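Local coordinates for protein peptide synthetase, module 7 (Actinoplanes teichomyceticus, PDB 4TX3) that probably serves as a condensation-like domain of a peptide synthetase, recruiting the cytochrome P450 enzymes that crosslink the carrier-bound glycopeptide precursor, at residues M261-L269 with Y361-E369; R227-T237 with G391-L399. All blocks are in the same frame, centred on the assembly; numbering follows the deposited sequence.

Contact 1 of 2, residues M261-L269 with Y361-E369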
loop_
_atom_site.group_PDB
_atom_site.type_symbol
_atom_site.label_atom_id
_atom_site.label_comp_id
_atom_site.label_asym_id
_atom_site.label_seq_id
_atom_site.Cartn_x
_atom_site.Cartn_y
_atom_site.Cartn_z
ATOM N N MET B 261 8.694 19.489 -2.760
ATOM C CA MET B 261 7.933 20.053 -3.861
ATOM C C MET B 261 6.573 20.665 -3.460
ATOM O O MET B 261 6.207 21.712 -3.994
ATOM C CB MET B 261 7.715 18.986 -4.937
ATOM C CG MET B 261 7.052 19.508 -6.189
ATOM S SD MET B 261 8.164 20.622 -7.077
ATOM C CE MET B 261 9.681 19.657 -7.175
ATOM N N PRO B 262 5.811 20.018 -2.545
ATOM C CA PRO B 262 4.523 20.655 -2.204
ATOM C C PRO B 262 4.673 22.077 -1.676
ATOM O O PRO B 262 3.831 22.931 -1.952
ATOM C CB PRO B 262 3.948 19.735 -1.121
ATOM C CG PRO B 262 4.561 18.403 -1.410
ATOM C CD PRO B 262 5.942 18.680 -1.925
ATOM N N GLN B 263 5.750 22.345 -0.952
ATOM C CA GLN B 263 5.953 23.687 -0.409
ATOM C C GLN B 263 6.468 24.667 -1.483
ATOM O O GLN B 263 6.136 25.847 -1.456
ATOM C CB GLN B 263 6.914 23.638 0.783
ATOM C CG GLN B 263 6.425 22.798 1.950
ATOM C CD GLN B 263 7.394 22.803 3.128
ATOM O OE1 GLN B 263 8.588 23.059 2.975
ATOM N NE2 GLN B 263 6.876 22.535 4.316
ATOM N N LEU B 264 7.270 24.177 -2.426
ATOM C CA LEU B 264 7.742 25.007 -3.532
ATOM C C LEU B 264 6.588 25.535 -4.359
ATOM O O LEU B 264 6.564 26.710 -4.725
ATOM C CB LEU B 264 8.690 24.227 -4.440
ATOM C CG LEU B 264 10.048 23.823 -3.869
ATOM C CD1 LEU B 264 10.923 23.305 -4.970
ATOM C CD2 LEU B 264 10.714 24.976 -3.198
ATOM N N VAL B 265 5.639 24.655 -4.659
ATOM C CA VAL B 265 4.470 25.016 -5.458
ATOM C C VAL B 265 3.561 25.937 -4.642
ATOM O O VAL B 265 2.942 26.864 -5.171
ATOM C CB VAL B 265 3.690 23.749 -5.923
ATOM C CG1 VAL B 265 2.428 24.130 -6.663
ATOM C CG2 VAL B 265 4.585 22.863 -6.803
ATOM N N GLN B 266 3.491 25.696 -3.340
ATOM C CA GLN B 266 2.709 26.580 -2.491
ATOM C C GLN B 266 3.289 27.992 -2.511
ATOM O O GLN B 266 2.546 28.978 -2.545
ATOM C CB GLN B 266 2.653 26.046 -1.071
ATOM C CG GLN B 266 1.821 26.888 -0.165
ATOM C CD GLN B 266 1.698 26.264 1.193
ATOM O OE1 GLN B 266 2.041 25.092 1.369
ATOM N NE2 GLN B 266 1.222 27.040 2.179
ATOM N N ALA B 267 4.618 28.085 -2.512
ATOM C CA ALA B 267 5.282 29.385 -2.610
ATOM C C ALA B 267 4.891 30.076 -3.909
ATOM O O ALA B 267 4.383 31.200 -3.907
ATOM C CB ALA B 267 6.781 29.222 -2.528
ATOM N N ALA B 268 5.123 29.378 -5.018
ATOM C CA ALA B 268 4.863 29.910 -6.344
ATOM C C ALA B 268 3.419 30.405 -6.511
ATOM O O ALA B 268 3.186 31.508 -7.014
ATOM C CB ALA B 268 5.188 28.846 -7.392
ATOM N N LEU B 269 2.457 29.591 -6.080
ATOM C CA LEU B 269 1.043 29.968 -6.131
ATOM C C LEU B 269 0.756 31.228 -5.300
ATOM O O LEU B 269 -0.030 32.093 -5.718
ATOM C CB LEU B 269 0.161 28.814 -5.644
ATOM C CG LEU B 269 -1.340 29.108 -5.528
ATOM C CD1 LEU B 269 -1.967 29.423 -6.868
ATOM C CD2 LEU B 269 -2.066 27.953 -4.857
ATOM N N TYR B 361 -9.835 29.811 4.434
ATOM C CA TYR B 361 -9.245 29.857 3.097
ATOM C C TYR B 361 -10.213 29.463 1.996
ATOM O O TYR B 361 -11.137 28.683 2.207
ATOM C CB TYR B 361 -7.981 28.983 3.011
ATOM C CG TYR B 361 -8.200 27.495 3.144
ATOM C CD1 TYR B 361 -8.249 26.886 4.395
ATOM C CD2 TYR B 361 -8.333 26.689 2.010
ATOM C CE1 TYR B 361 -8.438 25.519 4.512
ATOM C CE2 TYR B 361 -8.525 25.324 2.114
ATOM C CZ TYR B 361 -8.575 24.743 3.369
ATOM O OH TYR B 361 -8.760 23.378 3.475
ATOM N N GLN B 362 -9.977 30.021 0.813
ATOM C CA GLN B 362 -10.842 29.829 -0.335
ATOM C C GLN B 362 -10.046 29.244 -1.514
ATOM O O GLN B 362 -10.618 28.871 -2.552
ATOM C CB GLN B 362 -11.510 31.156 -0.720
ATOM C CG GLN B 362 -12.409 31.756 0.363
ATOM C CD GLN B 362 -11.627 32.426 1.482
ATOM O OE1 GLN B 362 -10.687 33.170 1.229
ATOM N NE2 GLN B 362 -12.008 32.152 2.726
ATOM N N VAL B 363 -8.725 29.174 -1.344
ATOM C CA VAL B 363 -7.836 28.572 -2.331
ATOM C C VAL B 363 -7.136 27.355 -1.740
ATOM O O VAL B 363 -6.501 27.456 -0.686
ATOM C CB VAL B 363 -6.773 29.566 -2.825
ATOM C CG1 VAL B 363 -5.915 28.932 -3.940
ATOM C CG2 VAL B 363 -7.439 30.845 -3.300
ATOM N N GLY B 364 -7.253 26.207 -2.411
ATOM C CA GLY B 364 -6.645 24.983 -1.926
ATOM C C GLY B 364 -5.567 24.453 -2.853
ATOM O O GLY B 364 -5.631 24.652 -4.075
ATOM N N LEU B 365 -4.574 23.774 -2.280
ATOM C CA LEU B 365 -3.516 23.169 -3.080
ATOM C C LEU B 365 -3.193 21.745 -2.642
ATOM O O LEU B 365 -2.952 21.471 -1.474
ATOM C CB LEU B 365 -2.250 24.018 -3.033
ATOM C CG LEU B 365 -1.009 23.430 -3.711
ATOM C CD1 LEU B 365 -1.269 23.149 -5.167
ATOM C CD2 LEU B 365 0.146 24.381 -3.566
ATOM N N GLN B 366 -3.195 20.845 -3.614
ATOM C CA GLN B 366 -2.881 19.441 -3.401
ATOM C C GLN B 366 -1.750 19.039 -4.355
ATOM O O GLN B 366 -1.885 19.164 -5.562
ATOM C CB GLN B 366 -4.131 18.591 -3.648
ATOM C CG GLN B 366 -4.395 17.519 -2.626
ATOM C CD GLN B 366 -4.778 18.072 -1.265
ATOM O OE1 GLN B 366 -5.376 19.156 -1.134
ATOM N NE2 GLN B 366 -4.421 17.328 -0.235
ATOM N N VAL B 367 -0.625 18.599 -3.815
ATOM C CA VAL B 367 0.475 18.124 -4.628
ATOM C C VAL B 367 0.825 16.731 -4.172
ATOM O O VAL B 367 1.505 16.567 -3.171
ATOM C CB VAL B 367 1.722 19.022 -4.521
ATOM C CG1 VAL B 367 2.901 18.386 -5.258
ATOM C CG2 VAL B 367 1.441 20.410 -5.075
ATOM N N ARG B 368 0.346 15.722 -4.892
ATOM C CA ARG B 368 0.550 14.337 -4.468
ATOM C C ARG B 368 1.517 13.591 -5.388
ATOM O O ARG B 368 1.781 14.012 -6.523
ATOM C CB ARG B 368 -0.787 13.592 -4.419
ATOM C CG ARG B 368 -1.304 13.229 -5.800
ATOM C CD ARG B 368 -2.550 12.367 -5.765
ATOM N NE ARG B 368 -2.787 11.744 -7.064
ATOM C CZ ARG B 368 -2.338 10.538 -7.406
ATOM N NH1 ARG B 368 -1.633 9.822 -6.534
ATOM N NH2 ARG B 368 -2.595 10.042 -8.615
ATOM N N GLU B 369 2.037 12.473 -4.893
ATOM C CA GLU B 369 2.865 11.578 -5.707
ATOM C C GLU B 369 2.020 10.669 -6.600
ATOM O O GLU B 369 0.824 10.504 -6.360
ATOM C CB GLU B 369 3.763 10.727 -4.812
ATOM C CG GLU B 369 5.171 10.619 -5.332
ATOM C CD GLU B 369 5.962 11.859 -5.033
ATOM O OE1 GLU B 369 5.492 12.648 -4.188
ATOM O OE2 GLU B 369 7.044 12.051 -5.632
#
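Leu365 packs its side chain against Val265, Gln266 and Leu269 of the helix. At the base of the leucine, CB lies 4.3 Å from CD2 of Leu269. The first torsion sets CG anti to the backbone N (chi1 174°), and the branch then splits facing the helix. CD1 goes to Val265, touching CG1 of that residue at 4.1 Å. CD2 meets both Val265 CG1 and the backbone of Gln266. Leu365 CD2 comes within 3.5 Å of Gln266 CA and also meets Gln266 CB. The leucine and Val265 side chains cross at about a right angle, and CG1 of the valine meets both methyls of the leucine. Phe401 of strand 399-407 also touches Leu365.

This is a helix packed on a sheet, in the CoA-dependent acyltransferase fold to which condensation domains belong. The 261-269 part of helix 261-278 and strand 363-369 run roughly antiparallel (151°), with segment axes 8.5 Å apart. Val363, Leu365 and Val367, every second residue of the strand, point at the helix. Pro262, Val265, Gln266 and Leu269 answer them along one side of the helix.

Val367 faces the first turn. Its CB lies 4.1 Å from Pro262 CB, and its CG1 also reaches the proline CG. Its other methyl, CG2, meets Val265 CB at 4.1 Å. At the far end, Leu269 and Val363 meet tip to tip, CD2 against CG1 at 4.1 Å. No hydrogen bond crosses between the two segments. Helices 244-255 and 320-334 pack on other sides of the helix, through Leu264 among others.

Contact 2 of 2, residues R227-T237 with G391-L399. With SO4 (sulfate ion), chain F.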
loop_
_atom_site.group_PDB
_atom_site.type_symbol
_atom_site.label_atom_id
_atom_site.label_comp_id
_atom_site.label_asym_id
_atom_site.label_seq_id
_atom_site.Cartn_x
_atom_site.Cartn_y
_atom_site.Cartn_z
ATOM N N ARG B 227 -20.431 36.699 -5.310
ATOM C CA ARG B 227 -20.730 35.528 -4.509
ATOM C C ARG B 227 -22.193 35.569 -4.102
ATOM O O ARG B 227 -22.618 36.525 -3.465
ATOM C CB ARG B 227 -19.824 35.470 -3.279
ATOM C CG ARG B 227 -19.839 34.146 -2.540
ATOM C CD ARG B 227 -19.036 34.223 -1.239
ATOM N NE ARG B 227 -17.657 34.606 -1.492
ATOM C CZ ARG B 227 -16.717 33.759 -1.894
ATOM N NH1 ARG B 227 -17.012 32.471 -2.085
ATOM N NH2 ARG B 227 -15.486 34.199 -2.111
ATOM N N PRO B 228 -22.972 34.550 -4.508
ATOM C CA PRO B 228 -24.374 34.403 -4.115
ATOM C C PRO B 228 -24.505 34.030 -2.649
ATOM O O PRO B 228 -23.565 33.481 -2.086
ATOM C CB PRO B 228 -24.870 33.266 -5.006
ATOM C CG PRO B 228 -23.675 32.487 -5.308
ATOM C CD PRO B 228 -22.569 33.491 -5.451
ATOM N N ALA B 229 -25.653 34.316 -2.044
ATOM C CA ALA B 229 -25.881 33.945 -0.648
ATOM C C ALA B 229 -25.825 32.431 -0.454
ATOM O O ALA B 229 -25.201 31.935 0.485
ATOM C CB ALA B 229 -27.213 34.488 -0.170
ATOM N N ILE B 230 -26.477 31.704 -1.356
ATOM C CA ILE B 230 -26.492 30.244 -1.302
ATOM C C ILE B 230 -25.729 29.625 -2.457
ATOM O O ILE B 230 -26.052 29.868 -3.618
ATOM C CB ILE B 230 -27.910 29.702 -1.335
ATOM C CG1 ILE B 230 -28.734 30.300 -0.199
ATOM C CG2 ILE B 230 -27.886 28.192 -1.271
ATOM C CD1 ILE B 230 -30.175 29.885 -0.262
ATOM N N PRO B 231 -24.723 28.800 -2.145
ATOM C CA PRO B 231 -23.857 28.252 -3.190
ATOM C C PRO B 231 -24.526 27.131 -3.970
ATOM O O PRO B 231 -25.327 26.384 -3.416
ATOM C CB PRO B 231 -22.663 27.722 -2.399
ATOM C CG PRO B 231 -23.262 27.311 -1.092
ATOM C CD PRO B 231 -24.358 28.303 -0.805
ATOM N N SER B 232 -24.197 27.019 -5.249
ATOM C CA SER B 232 -24.616 25.869 -6.029
ATOM C C SER B 232 -23.617 24.732 -5.849
ATOM O O SER B 232 -23.956 23.568 -6.014
ATOM C CB SER B 232 -24.731 26.230 -7.501
ATOM O OG SER B 232 -23.452 26.247 -8.099
ATOM N N ARG B 233 -22.388 25.097 -5.491
ATOM C CA ARG B 233 -21.245 24.185 -5.413
ATOM C C ARG B 233 -20.929 23.478 -6.729
ATOM O O ARG B 233 -20.260 22.445 -6.721
ATOM C CB ARG B 233 -21.446 23.128 -4.318
ATOM C CG ARG B 233 -21.618 23.671 -2.916
ATOM C CD ARG B 233 -21.668 22.514 -1.906
ATOM N NE ARG B 233 -22.024 22.960 -0.563
ATOM C CZ ARG B 233 -22.955 22.401 0.205
ATOM N NH1 ARG B 233 -23.634 21.341 -0.214
ATOM N NH2 ARG B 233 -23.198 22.893 1.408
ATOM N N ARG B 234 -21.380 24.023 -7.857
ATOM C CA ARG B 234 -21.014 23.440 -9.151
ATOM C C ARG B 234 -19.549 23.720 -9.464
ATOM O O ARG B 234 -18.992 24.715 -9.027
ATOM C CB ARG B 234 -21.909 23.969 -10.276
ATOM C CG ARG B 234 -23.353 23.485 -10.222
ATOM C CD ARG B 234 -24.206 24.072 -11.361
ATOM N NE ARG B 234 -24.285 25.534 -11.271
ATOM C CZ ARG B 234 -23.707 26.396 -12.117
ATOM N NH1 ARG B 234 -23.040 25.965 -13.192
ATOM N NH2 ARG B 234 -23.836 27.707 -11.907
ATOM N N ALA B 235 -18.928 22.849 -10.241
ATOM C CA ALA B 235 -17.493 22.937 -10.451
ATOM C C ALA B 235 -17.104 22.632 -11.880
ATOM O O ALA B 235 -17.656 21.730 -12.497
ATOM C CB ALA B 235 -16.769 21.989 -9.508
ATOM N N GLY B 236 -16.142 23.385 -12.396
ATOM C CA GLY B 236 -15.541 23.086 -13.679
ATOM C C GLY B 236 -14.086 22.736 -13.459
ATOM O O GLY B 236 -13.565 22.927 -12.361
ATOM N N THR B 237 -13.419 22.225 -14.486
ATOM C CA THR B 237 -11.994 21.953 -14.377
ATOM C C THR B 237 -11.248 22.412 -15.605
ATOM O O THR B 237 -11.845 22.618 -16.648
ATOM C CB THR B 237 -11.702 20.459 -14.163
ATOM O OG1 THR B 237 -12.275 19.697 -15.230
ATOM C CG2 THR B 237 -12.286 19.983 -12.856
ATOM N N GLY B 391 -18.363 12.316 -13.002
ATOM C CA GLY B 391 -18.195 13.756 -13.025
ATOM C C GLY B 391 -17.355 14.334 -11.905
ATOM O O GLY B 391 -17.058 13.661 -10.920
ATOM N N VAL B 392 -16.977 15.599 -12.064
ATOM C CA VAL B 392 -16.211 16.321 -11.056
ATOM C C VAL B 392 -17.056 16.543 -9.798
ATOM O O VAL B 392 -18.222 16.917 -9.898
ATOM C CB VAL B 392 -15.712 17.678 -11.611
ATOM C CG1 VAL B 392 -16.859 18.460 -12.198
ATOM C CG2 VAL B 392 -15.024 18.491 -10.523
ATOM N N GLU B 393 -16.474 16.308 -8.621
ATOM C CA GLU B 393 -17.218 16.431 -7.355
ATOM C C GLU B 393 -17.611 17.873 -7.027
ATOM O O GLU B 393 -16.993 18.820 -7.510
ATOM C CB GLU B 393 -16.401 15.847 -6.187
ATOM C CG GLU B 393 -15.852 14.431 -6.430
ATOM C CD GLU B 393 -16.926 13.320 -6.499
ATOM O OE1 GLU B 393 -18.152 13.617 -6.469
ATOM O OE2 GLU B 393 -16.524 12.128 -6.569
ATOM N N ALA B 394 -18.649 18.028 -6.206
ATOM C CA ALA B 394 -19.062 19.344 -5.728
ATOM C C ALA B 394 -17.917 20.036 -4.992
ATOM O O ALA B 394 -17.144 19.389 -4.282
ATOM C CB ALA B 394 -20.275 19.227 -4.822
ATOM N N ILE B 395 -17.811 21.348 -5.167
ATOM C CA ILE B 395 -16.728 22.128 -4.565
ATOM C C ILE B 395 -17.262 23.191 -3.590
ATOM O O ILE B 395 -18.288 23.827 -3.853
ATOM C CB ILE B 395 -15.858 22.808 -5.654
ATOM C CG1 ILE B 395 -14.590 23.414 -5.049
ATOM C CG2 ILE B 395 -16.646 23.881 -6.426
ATOM C CD1 ILE B 395 -13.649 23.987 -6.101
ATOM N N GLU B 396 -16.575 23.350 -2.455
ATOM C CA GLU B 396 -16.905 24.375 -1.459
ATOM C C GLU B 396 -15.921 25.534 -1.525
ATOM O O GLU B 396 -16.227 26.644 -1.110
ATOM C CB GLU B 396 -16.896 23.802 -0.047
ATOM C CG GLU B 396 -17.991 22.807 0.256
ATOM C CD GLU B 396 -17.927 22.330 1.697
ATOM O OE1 GLU B 396 -16.917 21.678 2.057
ATOM O OE2 GLU B 396 -18.866 22.636 2.472
ATOM N N LEU B 397 -14.724 25.245 -2.026
ATOM C CA LEU B 397 -13.687 26.249 -2.217
ATOM C C LEU B 397 -13.954 27.106 -3.464
ATOM O O LEU B 397 -14.721 26.720 -4.353
ATOM C CB LEU B 397 -12.328 25.564 -2.334
ATOM C CG LEU B 397 -11.787 24.838 -1.104
ATOM C CD1 LEU B 397 -10.618 23.959 -1.486
ATOM C CD2 LEU B 397 -11.368 25.819 -0.035
ATOM N N ASP B 398 -13.307 28.260 -3.537
ATOM C CA ASP B 398 -13.316 29.050 -4.763
ATOM C C ASP B 398 -12.421 28.402 -5.819
ATOM O O ASP B 398 -12.842 28.186 -6.962
ATOM C CB ASP B 398 -12.871 30.475 -4.467
ATOM C CG ASP B 398 -13.833 31.192 -3.535
ATOM O OD1 ASP B 398 -14.757 30.526 -3.007
ATOM O OD2 ASP B 398 -13.667 32.412 -3.326
ATOM N N LEU B 399 -11.193 28.073 -5.425
ATOM C CA LEU B 399 -10.252 27.399 -6.314
ATOM C C LEU B 399 -9.546 26.247 -5.599
ATOM O O LEU B 399 -9.246 26.324 -4.409
ATOM C CB LEU B 399 -9.216 28.389 -6.861
ATOM C CG LEU B 399 -9.778 29.677 -7.473
ATOM C CD1 LEU B 399 -8.713 30.753 -7.587
ATOM C CD2 LEU B 399 -10.396 29.381 -8.818
HETATM S S SO4 F . -25.254 18.223 1.538
HETATM O O1 SO4 F . -25.438 17.526 2.811
HETATM O O2 SO4 F . -26.315 17.824 0.617
HETATM O O3 SO4 F . -25.343 19.675 1.756
HETATM O O4 SO4 F . -23.934 17.882 0.992
#
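Arg227 and Asp398 approach at about a right angle along their chains, yet their flat ends lie nearly coplanar, 23° apart. The guanidinium grips the carboxylate end-on. NH1 of Arg227 donates to Asp398 OD1 at 3.1 Å. NH2 of Arg227 donates to Asp398 OD2 at 2.8 Å, and that oxygen accepts through its syn lone pair. Both bonds are close to straight. The arginine chain bends at chi3 (-58°) to present this edge. Its NE makes a second salt bridge, to Glu218, so the guanidinium is held against rotation.

Arg233 and Glu396 are arranged differently. They lie side by side and point the same way, with their planes 85° apart. Arg233 NE is 4.4 Å from Glu396 OE2, so the opposite charges are near but no N-H points across. Glu396 instead pairs with Arg39. The extended Arg233 carries its guanidinium edge to a sulfate, and NH1 donates to sulfate O3 at 3.1 Å. NH1 also bonds the Arg37 carbonyl. In the backbone, Ile395 N donates to Arg233 O at 3.1 Å.

Ala235 CB packs on Ile395 CG2 at 3.6 Å and also touches Val392. Two residues on, Thr237 and Val392 meet tip to tip, CG2 to CG2 at 3.9 Å. The sulfate, probably from the crystallisation liquor, is also bound by Arg31 N, Arg39 NE and His142 NE2. His142 opens an HRxxxDD sequence, a degenerate form of the HHxxxDG motif of condensation domains. The sulfate thus probably sits near the equivalent of their active site, where arginine replaces the second histidine.

Contacts 1 and 2 have centres 19 Å apart and are joined through one sheet. Along the chain, contact 1 is nested inside the loop closed by contact 2. The direct join is between 361-369 and 391-399. Gly364 N lies 2.8 Å from Leu399 O, and Gln362 O lies 3.0 Å from Leu399 N, both probable hydrogen bonds. These pair the start of strand 363-369 with the start of the parallel strand 399-407. Tyr361 CE2 also packs on Leu397 CD2 at 3.6 Å. Contact 2 reaches the sulfate through Arg233. Contact 1 instead lies between the sheet and its helical layer.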